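PDB 3GRC: sensor protein, Kinase from Polaromonas sp. JS666, which probably serves in two-component signalling as part of a sensor histidine kinase, its CheY-like receiver domain accepting a phosphoryl group. Local coordinates for residues A[10-15]-A[52-57]. Residues are numbered along the deposited sequence; the frame is centred on the assembly and turned at random.
Sequences LICEDD and AAMTVD
Ala53 O takes the N-H of Leu10 at N···O 2.9 Å, a link between two neighbouring parallel strands at the centre of a CheY-like receiver domain, a doubly wound alpha/beta fold with strand order 2-1-3-4-5. Selenomethionine Met54 shares a sheet face with Leu10 and Cys12, beneath helices 39-48 and 65-73. Its chain runs extended, CG anti to the backbone N (chi1 173°), which carries SE to 4.3 Å from Leu10 CD2. The two bonds of Thr55 alternate along the strand: its N reaches Leu10 O, and its O receives Cys12 N, the latter at N···O 3.1 Å. On the other face, under helix 16-28, Thr55 and Ile11 lie side by side. With chi1 at 66°, Thr55 OG1 sits between its own N and carbonyl carbon, 3.7 Å from Ile11 CG2; a water hydrogen-bonds to this hydroxyl and donates to Cys12 O. Val56 lies opposite Cys12, whose O also accepts Asp57 N, nearly in line with the C=O. The strand ends deliver Glu13, Asp14 and Asp57 into an acidic cluster, as in receiver domains, where such a site typically binds magnesium and the aspartate after this strand is phosphorylated; Asp57 is probably that residue. Asn59 N and Ser87 OG hold Asp57 OD1, while Lys110 forms a salt bridge with Glu13 OE1. An alanine in place of Glu13 would probably leave Lys110 without this mate and Asp15 N without its carboxylate acceptor. The carboxylates of Glu13 and Asp57 are turned only 24° apart, and two acceptors, Glu13 OE2 and Asp57 OD2, face each other at 3.0 Å. Glu13 OE2 uses its anti lone pair for Asp15 N at 2.7 Å, whereas Asp57 OD2 receives a weak bond from Asp14 N at 3.4 Å.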
loop_
_atom_site.group_PDB
_atom_site.type_symbol
_atom_site.label_atom_id
_atom_site.label_comp_id
_atom_site.label_asym_id
_atom_site.label_seq_id
_atom_site.Cartn_x
_atom_site.Cartn_y
_atom_site.Cartn_z
ATOM N N LEU A 10 5.004 -3.766 2.356
ATOM C CA LEU A 10 5.391 -3.906 0.960
ATOM C C LEU A 10 5.011 -2.615 0.229
ATOM O O LEU A 10 3.835 -2.285 0.099
ATOM C CB LEU A 10 4.692 -5.095 0.302
ATOM C CG LEU A 10 4.921 -5.247 -1.209
ATOM C CD1 LEU A 10 6.382 -5.559 -1.516
ATOM C CD2 LEU A 10 4.034 -6.368 -1.732
ATOM N N ILE A 11 6.023 -1.888 -0.223
ATOM C CA ILE A 11 5.845 -0.636 -0.941
ATOM C C ILE A 11 5.781 -0.856 -2.449
ATOM O O ILE A 11 6.761 -1.283 -3.055
ATOM C CB ILE A 11 7.028 0.322 -0.684
ATOM C CG1 ILE A 11 7.191 0.569 0.810
ATOM C CG2 ILE A 11 6.825 1.620 -1.457
ATOM C CD1 ILE A 11 8.445 1.333 1.145
ATOM N N CYS A 12 4.639 -0.562 -3.054
ATOM C CA CYS A 12 4.492 -0.701 -4.495
ATOM C C CYS A 12 4.383 0.719 -5.015
ATOM O O CYS A 12 3.332 1.368 -4.881
ATOM C CB CYS A 12 3.235 -1.496 -4.840
ATOM S SG CYS A 12 2.884 -1.685 -6.597
ATOM N N GLU A 13 5.476 1.199 -5.605
ATOM C CA GLU A 13 5.540 2.565 -6.103
ATOM C C GLU A 13 6.348 2.654 -7.387
ATOM O O GLU A 13 7.454 2.127 -7.486
ATOM C CB GLU A 13 6.151 3.464 -5.015
ATOM C CG GLU A 13 6.615 4.862 -5.454
ATOM C CD GLU A 13 5.491 5.766 -5.927
ATOM O OE1 GLU A 13 4.563 6.032 -5.147
ATOM O OE2 GLU A 13 5.542 6.214 -7.082
ATOM N N ASP A 14 5.772 3.318 -8.371
ATOM C CA ASP A 14 6.412 3.497 -9.659
ATOM C C ASP A 14 7.611 4.457 -9.633
ATOM O O ASP A 14 8.584 4.258 -10.357
ATOM C CB ASP A 14 5.385 4.000 -10.676
ATOM C CG ASP A 14 5.994 4.254 -12.041
ATOM O OD1 ASP A 14 6.449 3.293 -12.682
ATOM O OD2 ASP A 14 6.032 5.423 -12.469
ATOM N N ASP A 15 7.541 5.491 -8.801
ATOM C CA ASP A 15 8.606 6.493 -8.718
ATOM C C ASP A 15 9.715 6.092 -7.728
ATOM O O ASP A 15 9.486 5.984 -6.523
ATOM C CB ASP A 15 7.990 7.841 -8.314
ATOM C CG ASP A 15 8.960 9.020 -8.461
ATOM O OD1 ASP A 15 10.127 8.914 -8.030
ATOM O OD2 ASP A 15 8.536 10.069 -8.997
ATOM N N ALA A 52 2.702 -7.026 6.953
ATOM C CA ALA A 52 1.657 -6.471 7.810
ATOM C C ALA A 52 0.726 -5.598 6.963
ATOM O O ALA A 52 -0.460 -5.457 7.275
ATOM C CB ALA A 52 2.270 -5.643 8.919
ATOM N N ALA A 53 1.264 -5.012 5.896
ATOM C CA ALA A 53 0.469 -4.160 5.037
ATOM C C ALA A 53 1.209 -3.788 3.758
ATOM O O ALA A 53 2.390 -4.059 3.603
ATOM C CB ALA A 53 0.075 -2.897 5.789
HETATM N N MSE A 54 0.484 -3.177 2.837
HETATM C CA MSE A 54 1.022 -2.716 1.559
HETATM C C MSE A 54 0.599 -1.276 1.318
HETATM O O MSE A 54 -0.498 -0.867 1.718
HETATM C CB MSE A 54 0.492 -3.571 0.386
HETATM C CG MSE A 54 0.858 -3.058 -1.017
HETATM SE SE MSE A 54 0.318 -4.334 -2.442
HETATM C CE MSE A 54 1.107 -3.326 -3.962
ATOM N N THR A 55 1.472 -0.499 0.692
ATOM C CA THR A 55 1.128 0.866 0.318
ATOM C C THR A 55 1.028 0.760 -1.194
ATOM O O THR A 55 1.870 0.118 -1.836
ATOM C CB THR A 55 2.217 1.896 0.708
ATOM O OG1 THR A 55 3.409 1.669 -0.051
ATOM C CG2 THR A 55 2.529 1.786 2.185
ATOM N N VAL A 56 -0.002 1.377 -1.765
ATOM C CA VAL A 56 -0.206 1.305 -3.202
ATOM C C VAL A 56 -0.316 2.623 -3.947
ATOM O O VAL A 56 -1.106 3.497 -3.605
ATOM C CB VAL A 56 -1.465 0.490 -3.528
ATOM C CG1 VAL A 56 -1.690 0.442 -5.041
ATOM C CG2 VAL A 56 -1.325 -0.900 -2.956
ATOM N N ASP A 57 0.490 2.737 -4.988
ATOM C CA ASP A 57 0.492 3.902 -5.853
ATOM C C ASP A 57 -0.603 3.621 -6.879
ATOM O O ASP A 57 -0.627 2.555 -7.489
ATOM C CB ASP A 57 1.849 4.012 -6.548
ATOM C CG ASP A 57 1.912 5.151 -7.548
ATOM O OD1 ASP A 57 0.971 5.983 -7.587
ATOM O OD2 ASP A 57 2.928 5.217 -8.291
HETATM O O HOH W 1 3.453 2.778 -2.397
#